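Local coordinates for protein probable porin (Pseudomonas aeruginosa, PDB 4FSO) that probably acts as a porin, forming a beta-barrel channel that lets small solutes cross the bacterial outer membrane, at residues 65-70 and 104-109; 303-308 and 351-356; 215-220 and 249-254. All coordinates share one frame; numbering follows the deposited sequence.

Contact 1 of 3, residues 65-70 and 104-109; sequences VDTLAM and AGVAGK. With C8E ((hydroxyethyloxy)tri(ethyloxy)octane), chain I.
Asp66 and Lys109 meet diagonally across two neighbouring antiparallel strands and join in a salt bridge, with Lys109 NZ 2.7 Å from Asp66 OD1. The ammonium reaches the carboxylate oxygen on its syn side, 23° out of the plane, and the two side chains run at about a right angle to each other. Lys109 begins with CG between its backbone N and carbonyl carbon (chi1 53°), then extends fully, which carries CE past the backbone N of Val65 (3.8 Å). The same ammonium is hydrogen-bonded to Ser54 O and makes a cation-pi contact with Tyr56, while Asp66 OD2 faces Arg118 in a long, weak ion pair.

The backbone of Asp66 is paired with Ala107 through two hydrogen bonds, and Leu68 and Gly105 form the next hydrogen-bonded pair. Val65 lies on the other face of the strands, where its CG2 rests 3.4 Å from Ala107 O and 4.2 Å from Val106 CG1. Beside it Thr67 CG2 packs against Val106 CG2 at 3.6 Å, the two side chains pointing the same way. Further along this face a detergent molecule touches Ala69 CB and Ala104 CB. The alternation is a worked case of beta-barrel wall design: a charged pair among Leu68 and Ala107 on the buried face, mostly small apolar groups on the face that detergent contacts, consistent with a wall between channel interior and membrane.

Contact 2 of 3, residues 303-308 and 351-356; sequences QVNDFA and GKEWER. With C8E ((hydroxyethyloxy)tri(ethyloxy)octane), chain E.
Glu355 turns its carboxylate to the backbone of Val304, with the neighbouring residues close by. Its CG is anti to the backbone N (chi1 176°) and the chain runs on extended, bringing OE2 to Val304 N in a hydrogen bond of 2.9 Å that meets the oxygen on its syn side. The other oxygen, OE1, lies 3.2 Å from Asn305 CB. Asp357 stands close to Glu355 as a like charge, which could raise the proton affinity of the pair, and it also accepts a hydrogen bond from Gln303 N.

A second polar link is tip to tip: Asn305 ND2 gives a weak hydrogen bond of 2.8 Å to Glu353 OE2, with amide and carboxylate planes 80° apart. Glu353 is held more firmly from the strand beyond, where Tyr381 OH is hydrogen-bonded to OE1.

Glu353 and Glu355 extend from one side of strand 350-363 to meet this loop, whereas Trp354 turns the other way and Arg356, modelled only to CD, touches a detergent molecule. This is consistent with a loop folded against the inner side of the barrel wall, as infolded loops are in porins.

The apolar part of the contact is made by Phe307, whose ring reaches both glutamates. It presents its edge to the strand, CZ sitting 3.8 Å from Glu355 N and 3.9 Å from Glu355 CB, and its CE2 passes Glu353 CG at 3.8 Å. Over the centre of one ring face sits Asn305 ND2. Just beyond, Asp306 OD1 accepts from Ala308 N, forming an Asx turn.

Contact 3 of 3, residues 215-220 and 249-254; sequences LRNVYR and AGAARA
Asn217 grips residues 249-254 with both of its carbonyl groups. Its side-chain OD1 accepts from Ala251 N at 2.7 Å in a nearly straight bond (167° at the hydrogen), and its backbone O accepts from Arg253 N at 2.8 Å. Ala249 N completes the set with a bond of 3.1 Å to Val218 O. Val218 O also receives a hydrogen bond from a water that in turn accepts from Ala254 N, a bridge between the two backbones.

Ala249 to Ala252 form a type II' beta turn. Gly250 adopts the positive phi (48°) of its second position, and its CA lies 3.4 Å from Asn217 OD1. Leu215 O accepts from both Val218 N and Tyr219 N, rounding off the tight bend that presents Asn217.

Two guanidiniums flank these bonds. That of Arg253, on a chain bent at chi3 (-75°), lays one face over Asn217 CB; that of Arg220 lies over Ala249 CB, with Arg220 NE 3.8 Å away, while its NH1 is salt-bridged to Glu247. Val218 CG1 and Ala254 CB add a light apolar touch at 4.2 Å.

The bend joins strand 206-215 to strand 219-231, and the turn leaves the end of strand 236-248 before strand 258-270. Tyr219 and Ala254 both pack on Leu177, in the loop that carries the Cys179-Cys186 disulfide.

Followed from the N terminus, the three contacts come in series, none nested in or crossing another. Contact 1 closes first, pairing strands 62-72 and 101-112 around a connection largely absent from the model. Contact 3 comes next: the hairpin of strands 219-231 and 236-248 leaves and returns, and its flanking loops meet at one end of the barrel wall. Last, contact 2 brings the loop before strand 313-322 onto strand 350-363, two strands further round. Contacts 1 and 2 lie on opposite sides of the chain's centre, their own centres 36 Å apart. The three contacts together illustrate three ways of tying a barrel: strand to strand, loop to loop, and loop to wall.

Contact 1 of 3, residues 65-70 and 104-109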
loop_
_atom_site.group_PDB
_atom_site.type_symbol
_atom_site.label_atom_id
_atom_site.label_comp_id
_atom_site.label_asym_id
_atom_site.label_seq_id
_atom_site.Cartn_x
_atom_site.Cartn_y
_atom_site.Cartn_z
ATOM N N VAL A 65 -3.551 -22.707 -10.706
ATOM C CA VAL A 65 -2.422 -22.516 -9.817
ATOM C C VAL A 65 -1.728 -21.181 -10.012
ATOM O O VAL A 65 -1.664 -20.634 -11.118
ATOM C CB VAL A 65 -1.412 -23.704 -9.879
ATOM C CG1 VAL A 65 -0.754 -23.826 -11.273
ATOM C CG2 VAL A 65 -0.369 -23.579 -8.761
ATOM N N ASP A 66 -1.235 -20.660 -8.899
ATOM C CA ASP A 66 -0.556 -19.380 -8.837
ATOM C C ASP A 66 0.775 -19.579 -8.166
ATOM O O ASP A 66 0.898 -20.312 -7.181
ATOM C CB ASP A 66 -1.385 -18.382 -8.046
ATOM C CG ASP A 66 -2.513 -17.811 -8.858
ATOM O OD1 ASP A 66 -2.704 -18.270 -10.007
ATOM O OD2 ASP A 66 -3.203 -16.905 -8.352
ATOM N N THR A 67 1.786 -18.932 -8.711
ATOM C CA THR A 67 3.125 -19.199 -8.259
ATOM C C THR A 67 3.922 -17.929 -8.254
ATOM O O THR A 67 3.923 -17.164 -9.230
ATOM C CB THR A 67 3.794 -20.177 -9.189
ATOM O OG1 THR A 67 3.353 -19.894 -10.517
ATOM C CG2 THR A 67 3.391 -21.597 -8.835
ATOM N N LEU A 68 4.599 -17.701 -7.140
ATOM C CA LEU A 68 5.504 -16.577 -7.049
ATOM C C LEU A 68 6.927 -17.036 -6.802
ATOM O O LEU A 68 7.188 -17.927 -5.989
ATOM C CB LEU A 68 5.044 -15.621 -5.966
ATOM C CG LEU A 68 3.760 -14.923 -6.372
ATOM C CD1 LEU A 68 2.736 -15.026 -5.243
ATOM C CD2 LEU A 68 4.053 -13.474 -6.761
ATOM N N ALA A 69 7.849 -16.430 -7.528
ATOM C CA ALA A 69 9.251 -16.725 -7.342
ATOM C C ALA A 69 9.980 -15.403 -7.365
ATOM O O ALA A 69 9.709 -14.561 -8.233
ATOM C CB ALA A 69 9.749 -17.625 -8.451
ATOM N N MET A 70 10.880 -15.200 -6.405
ATOM C CA MET A 70 11.641 -13.957 -6.365
ATOM C C MET A 70 13.106 -14.211 -6.099
ATOM O O MET A 70 13.479 -15.187 -5.443
ATOM C CB MET A 70 11.072 -13.004 -5.321
ATOM C CG MET A 70 9.593 -12.780 -5.471
ATOM S SD MET A 70 8.807 -12.379 -3.919
ATOM C CE MET A 70 7.082 -12.534 -4.385
ATOM N N ALA A 104 10.070 -18.271 -2.955
ATOM C CA ALA A 104 9.197 -18.980 -3.874
ATOM C C ALA A 104 7.885 -19.328 -3.227
ATOM O O ALA A 104 7.839 -19.849 -2.110
ATOM C CB ALA A 104 9.865 -20.250 -4.347
ATOM N N GLY A 105 6.807 -19.077 -3.949
ATOM C CA GLY A 105 5.508 -19.425 -3.434
ATOM C C GLY A 105 4.594 -20.111 -4.419
ATOM O O GLY A 105 4.675 -19.906 -5.629
ATOM N N VAL A 106 3.703 -20.924 -3.869
ATOM C CA VAL A 106 2.653 -21.554 -4.632
ATOM C C VAL A 106 1.304 -21.316 -3.949
ATOM O O VAL A 106 1.215 -21.315 -2.716
ATOM C CB VAL A 106 2.948 -23.059 -4.761
ATOM C CG1 VAL A 106 1.719 -23.831 -5.163
ATOM C CG2 VAL A 106 4.079 -23.271 -5.757
ATOM N N ALA A 107 0.265 -21.077 -4.747
ATOM C CA ALA A 107 -1.092 -21.105 -4.234
ATOM C C ALA A 107 -1.999 -21.862 -5.178
ATOM O O ALA A 107 -1.893 -21.718 -6.394
ATOM C CB ALA A 107 -1.635 -19.707 -4.007
ATOM N N GLY A 108 -2.896 -22.667 -4.603
ATOM C CA GLY A 108 -3.949 -23.307 -5.361
ATOM C C GLY A 108 -5.204 -22.446 -5.336
ATOM O O GLY A 108 -5.471 -21.764 -4.353
ATOM N N LYS A 109 -5.969 -22.476 -6.422
ATOM C CA LYS A 109 -7.216 -21.738 -6.484
ATOM C C LYS A 109 -8.349 -22.597 -7.025
ATOM O O LYS A 109 -8.119 -23.473 -7.853
ATOM C CB LYS A 109 -7.057 -20.466 -7.327
ATOM C CG LYS A 109 -6.499 -20.694 -8.708
ATOM C CD LYS A 109 -6.108 -19.397 -9.401
ATOM C CE LYS A 109 -5.792 -19.655 -10.886
ATOM N NZ LYS A 109 -4.973 -18.583 -11.525
HETATM C C2 C8E I . 13.117 -20.765 -2.483
HETATM C C3 C8E I . 14.226 -20.874 -3.521
HETATM C C4 C8E I . 13.605 -20.964 -4.909
HETATM C C5 C8E I . 13.717 -19.604 -5.588
HETATM C C6 C8E I . 13.906 -19.730 -7.097
HETATM C C7 C8E I . 13.710 -18.365 -7.765
HETATM C C8 C8E I . 13.702 -18.460 -9.295
HETATM O O9 C8E I . 13.143 -17.275 -9.839
HETATM C C10 C8E I . 13.498 -17.037 -11.186
#

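Contact 2 of 3, residues 303-308 and 351-356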
loop_
_atom_site.group_PDB
_atom_site.type_symbol
_atom_site.label_atom_id
_atom_site.label_comp_id
_atom_site.label_asym_id
_atom_site.label_seq_id
_atom_site.Cartn_x
_atom_site.Cartn_y
_atom_site.Cartn_z
ATOM N N GLN A 303 6.484 9.028 0.973
ATOM C CA GLN A 303 7.622 8.158 0.659
ATOM C C GLN A 303 8.313 7.682 1.927
ATOM O O GLN A 303 8.693 6.508 2.038
ATOM C CB GLN A 303 8.600 8.880 -0.247
ATOM C CG GLN A 303 9.654 8.009 -0.927
ATOM C CD GLN A 303 10.675 8.860 -1.681
ATOM O OE1 GLN A 303 10.310 9.794 -2.417
ATOM N NE2 GLN A 303 11.958 8.568 -1.471
ATOM N N VAL A 304 8.404 8.575 2.909
ATOM C CA VAL A 304 9.205 8.315 4.096
ATOM C C VAL A 304 8.423 8.251 5.416
ATOM O O VAL A 304 8.830 7.592 6.366
ATOM C CB VAL A 304 10.399 9.303 4.130
ATOM C CG1 VAL A 304 10.838 9.637 5.540
ATOM C CG2 VAL A 304 11.550 8.685 3.342
ATOM N N ASN A 305 7.284 8.919 5.454
ATOM C CA ASN A 305 6.572 9.137 6.709
ATOM C C ASN A 305 5.086 8.978 6.476
ATOM O O ASN A 305 4.591 9.279 5.391
ATOM C CB ASN A 305 6.878 10.517 7.312
ATOM C CG ASN A 305 6.264 10.699 8.698
ATOM O OD1 ASN A 305 6.691 10.053 9.636
ATOM N ND2 ASN A 305 5.257 11.580 8.823
ATOM N N ASP A 306 4.383 8.485 7.492
ATOM C CA ASP A 306 2.974 8.147 7.333
ATOM C C ASP A 306 2.007 9.159 7.969
ATOM O O ASP A 306 0.804 9.098 7.725
ATOM C CB ASP A 306 2.678 6.704 7.805
ATOM C CG ASP A 306 2.872 6.500 9.311
ATOM O OD1 ASP A 306 3.168 7.455 10.054
ATOM O OD2 ASP A 306 2.717 5.351 9.765
ATOM N N PHE A 307 2.545 10.072 8.781
ATOM C CA PHE A 307 1.748 11.080 9.485
ATOM C C PHE A 307 0.635 10.480 10.333
ATOM O O PHE A 307 -0.459 11.012 10.433
ATOM C CB PHE A 307 1.238 12.137 8.504
ATOM C CG PHE A 307 2.344 12.901 7.871
ATOM C CD1 PHE A 307 2.956 12.423 6.720
ATOM C CD2 PHE A 307 2.824 14.070 8.467
ATOM C CE1 PHE A 307 3.995 13.110 6.155
ATOM C CE2 PHE A 307 3.866 14.781 7.907
ATOM C CZ PHE A 307 4.456 14.296 6.744
ATOM N N ALA A 308 0.950 9.364 10.963
ATOM C CA ALA A 308 -0.042 8.576 11.650
ATOM C C ALA A 308 0.382 8.391 13.095
ATOM O O ALA A 308 -0.022 7.438 13.735
ATOM C CB ALA A 308 -0.215 7.238 10.947
ATOM N N GLY A 351 4.730 17.502 18.809
ATOM C CA GLY A 351 5.643 17.264 17.713
ATOM C C GLY A 351 5.124 17.830 16.401
ATOM O O GLY A 351 3.911 17.846 16.143
ATOM N N LYS A 352 6.063 18.291 15.577
ATOM C CA LYS A 352 5.784 18.778 14.233
ATOM C C LYS A 352 6.776 18.183 13.233
ATOM O O LYS A 352 7.977 18.051 13.504
ATOM C CB LYS A 352 5.886 20.294 14.204
ATOM C CG LYS A 352 4.804 20.996 14.943
ATOM C CD LYS A 352 5.305 22.322 15.454
ATOM C CE LYS A 352 4.306 22.992 16.378
ATOM N NZ LYS A 352 3.762 24.245 15.786
ATOM N N GLU A 353 6.269 17.846 12.061
ATOM C CA GLU A 353 7.102 17.226 11.042
ATOM C C GLU A 353 6.491 17.600 9.735
ATOM O O GLU A 353 5.293 17.856 9.664
ATOM C CB GLU A 353 7.147 15.685 11.184
ATOM C CG GLU A 353 5.777 14.997 11.129
ATOM C CD GLU A 353 5.823 13.479 11.420
ATOM O OE1 GLU A 353 6.904 12.960 11.758
ATOM O OE2 GLU A 353 4.776 12.795 11.299
ATOM N N TRP A 354 7.301 17.652 8.693
ATOM C CA TRP A 354 6.742 17.816 7.363
ATOM C C TRP A 354 7.579 17.016 6.381
ATOM O O TRP A 354 8.718 16.651 6.674
ATOM C CB TRP A 354 6.684 19.298 6.962
ATOM C CG TRP A 354 8.026 19.951 6.964
ATOM C CD1 TRP A 354 8.603 20.589 8.001
ATOM C CD2 TRP A 354 8.980 19.980 5.883
ATOM N NE1 TRP A 354 9.844 21.035 7.646
ATOM C CE2 TRP A 354 10.106 20.669 6.353
ATOM C CE3 TRP A 354 8.978 19.494 4.565
ATOM C CZ2 TRP A 354 11.243 20.892 5.551
ATOM C CZ3 TRP A 354 10.101 19.712 3.768
ATOM C CH2 TRP A 354 11.215 20.409 4.264
ATOM N N GLU A 355 7.001 16.743 5.219
ATOM C CA GLU A 355 7.688 16.017 4.167
ATOM C C GLU A 355 7.315 16.622 2.816
ATOM O O GLU A 355 6.184 17.049 2.608
ATOM C CB GLU A 355 7.367 14.512 4.221
ATOM C CG GLU A 355 7.987 13.663 3.079
ATOM C CD GLU A 355 7.749 12.143 3.255
ATOM O OE1 GLU A 355 7.399 11.705 4.375
ATOM O OE2 GLU A 355 7.898 11.386 2.271
ATOM N N ARG A 356 8.294 16.687 1.922
ATOM C CA ARG A 356 8.064 17.070 0.541
ATOM C C ARG A 356 8.645 15.965 -0.341
ATOM O O ARG A 356 9.740 15.460 -0.092
ATOM C CB ARG A 356 8.727 18.427 0.240
ATOM C CG ARG A 356 8.302 19.100 -1.073
ATOM C CD ARG A 356 9.039 18.542 -2.286
HETATM C C1 C8E E . 15.210 23.250 -1.158
HETATM C C2 C8E E . 14.396 23.211 -2.443
HETATM C C3 C8E E . 14.364 21.812 -3.055
HETATM C C4 C8E E . 13.619 21.730 -4.386
HETATM C C5 C8E E . 13.167 23.071 -4.944
HETATM C C6 C8E E . 11.988 22.862 -5.896
HETATM C C7 C8E E . 10.945 23.971 -5.761
HETATM C C8 C8E E . 9.798 23.772 -6.737
HETATM O O9 C8E E . 9.377 22.444 -6.637
HETATM C C10 C8E E . 8.363 22.350 -5.651
HETATM C C11 C8E E . 8.637 21.205 -4.674
HETATM O O12 C8E E . 9.872 21.369 -4.006
HETATM C C13 C8E E . 9.740 21.762 -2.645
HETATM C C14 C8E E . 11.140 21.891 -1.993
HETATM O O15 C8E E . 11.341 21.019 -0.881
HETATM C C16 C8E E . 12.070 21.584 0.189
HETATM C C17 C8E E . 11.531 22.984 0.487
HETATM O O18 C8E E . 10.185 22.902 0.941
HETATM C C19 C8E E . 9.323 23.802 0.240
HETATM C C20 C8E E . 7.844 23.488 0.381
HETATM O O21 C8E E . 7.216 23.850 -0.853
#

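Contact 3 of 3, residues 215-220 and 249-254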
loop_
_atom_site.group_PDB
_atom_site.type_symbol
_atom_site.label_atom_id
_atom_site.label_comp_id
_atom_site.label_asym_id
_atom_site.label_seq_id
_atom_site.Cartn_x
_atom_site.Cartn_y
_atom_site.Cartn_z
ATOM N N LEU A 215 -4.989 -8.456 13.745
ATOM C CA LEU A 215 -3.954 -9.396 14.150
ATOM C C LEU A 215 -4.387 -9.973 15.496
ATOM O O LEU A 215 -4.500 -9.222 16.472
ATOM C CB LEU A 215 -2.612 -8.656 14.275
ATOM C CG LEU A 215 -1.327 -9.447 14.516
ATOM C CD1 LEU A 215 -1.127 -10.613 13.522
ATOM C CD2 LEU A 215 -0.140 -8.489 14.463
ATOM N N ARG A 216 -4.666 -11.281 15.534
ATOM C CA ARG A 216 -5.146 -11.954 16.743
ATOM C C ARG A 216 -4.155 -11.794 17.904
ATOM O O ARG A 216 -2.975 -12.116 17.764
ATOM C CB ARG A 216 -5.431 -13.439 16.460
ATOM C CG ARG A 216 -6.056 -14.260 17.618
ATOM N N ASN A 217 -4.652 -11.281 19.032
ATOM C CA ASN A 217 -3.858 -10.978 20.239
ATOM C C ASN A 217 -2.999 -9.731 20.176
ATOM O O ASN A 217 -2.101 -9.538 20.986
ATOM C CB ASN A 217 -3.055 -12.178 20.752
ATOM C CG ASN A 217 -3.939 -13.187 21.461
ATOM O OD1 ASN A 217 -4.890 -12.818 22.162
ATOM N ND2 ASN A 217 -3.655 -14.461 21.256
ATOM N N VAL A 218 -3.296 -8.870 19.218
ATOM C CA VAL A 218 -2.633 -7.596 19.149
ATOM C C VAL A 218 -3.720 -6.549 19.046
ATOM O O VAL A 218 -3.851 -5.684 19.920
ATOM C CB VAL A 218 -1.713 -7.534 17.929
ATOM C CG1 VAL A 218 -1.034 -6.136 17.788
ATOM C CG2 VAL A 218 -0.692 -8.662 18.010
ATOM N N TYR A 219 -4.514 -6.646 17.985
ATOM C CA TYR A 219 -5.430 -5.564 17.643
ATOM C C TYR A 219 -6.555 -5.990 16.745
ATOM O O TYR A 219 -6.424 -6.913 15.923
ATOM C CB TYR A 219 -4.686 -4.349 17.016
ATOM C CG TYR A 219 -4.295 -4.442 15.525
ATOM C CD1 TYR A 219 -5.197 -4.114 14.518
ATOM C CD2 TYR A 219 -3.000 -4.806 15.140
ATOM C CE1 TYR A 219 -4.838 -4.178 13.183
ATOM C CE2 TYR A 219 -2.617 -4.861 13.790
ATOM C CZ TYR A 219 -3.537 -4.549 12.815
ATOM O OH TYR A 219 -3.168 -4.628 11.478
ATOM N N ARG A 220 -7.669 -5.293 16.919
ATOM C CA ARG A 220 -8.772 -5.352 15.981
ATOM C C ARG A 220 -8.950 -3.974 15.325
ATOM O O ARG A 220 -8.660 -2.928 15.918
ATOM C CB ARG A 220 -10.060 -5.862 16.656
ATOM C CG ARG A 220 -10.414 -5.209 17.986
ATOM C CD ARG A 220 -11.707 -5.806 18.603
ATOM N NE ARG A 220 -11.494 -7.065 19.335
ATOM C CZ ARG A 220 -11.669 -7.222 20.649
ATOM N NH1 ARG A 220 -12.071 -6.203 21.402
ATOM N NH2 ARG A 220 -11.445 -8.404 21.215
ATOM N N ALA A 249 -6.603 -6.201 21.207
ATOM C CA ALA A 249 -7.505 -7.356 21.110
ATOM C C ALA A 249 -6.896 -8.535 21.838
ATOM O O ALA A 249 -5.661 -8.637 21.906
ATOM C CB ALA A 249 -7.737 -7.720 19.655
ATOM N N GLY A 250 -7.740 -9.425 22.371
ATOM C CA GLY A 250 -7.239 -10.578 23.103
ATOM C C GLY A 250 -6.170 -10.283 24.160
ATOM O O GLY A 250 -6.375 -9.455 25.067
ATOM N N ALA A 251 -5.018 -10.946 24.037
ATOM C CA ALA A 251 -3.924 -10.795 25.012
ATOM C C ALA A 251 -3.279 -9.410 25.026
ATOM O O ALA A 251 -2.556 -9.081 25.972
ATOM C CB ALA A 251 -2.847 -11.867 24.801
ATOM N N ALA A 252 -3.539 -8.623 23.977
ATOM C CA ALA A 252 -3.021 -7.263 23.836
ATOM C C ALA A 252 -1.514 -7.290 23.937
ATOM O O ALA A 252 -0.919 -6.722 24.853
ATOM C CB ALA A 252 -3.621 -6.316 24.886
ATOM N N ARG A 253 -0.902 -7.972 22.982
ATOM C CA ARG A 253 0.512 -8.263 23.051
ATOM C C ARG A 253 1.362 -7.025 22.785
ATOM O O ARG A 253 2.589 -7.111 22.788
ATOM C CB ARG A 253 0.835 -9.383 22.058
ATOM C CG ARG A 253 1.961 -10.308 22.460
ATOM C CD ARG A 253 1.981 -11.542 21.573
ATOM N NE ARG A 253 0.905 -12.463 21.921
ATOM C CZ ARG A 253 0.406 -13.392 21.110
ATOM N NH1 ARG A 253 0.865 -13.533 19.868
ATOM N NH2 ARG A 253 -0.568 -14.179 21.544
ATOM N N ALA A 254 0.725 -5.869 22.580
ATOM C CA ALA A 254 1.481 -4.657 22.211
ATOM C C ALA A 254 1.461 -3.334 23.014
ATOM O O ALA A 254 2.158 -2.417 22.593
ATOM C CB ALA A 254 1.297 -4.346 20.720
HETATM O O HOH W 1 -1.933 -5.257 21.585
#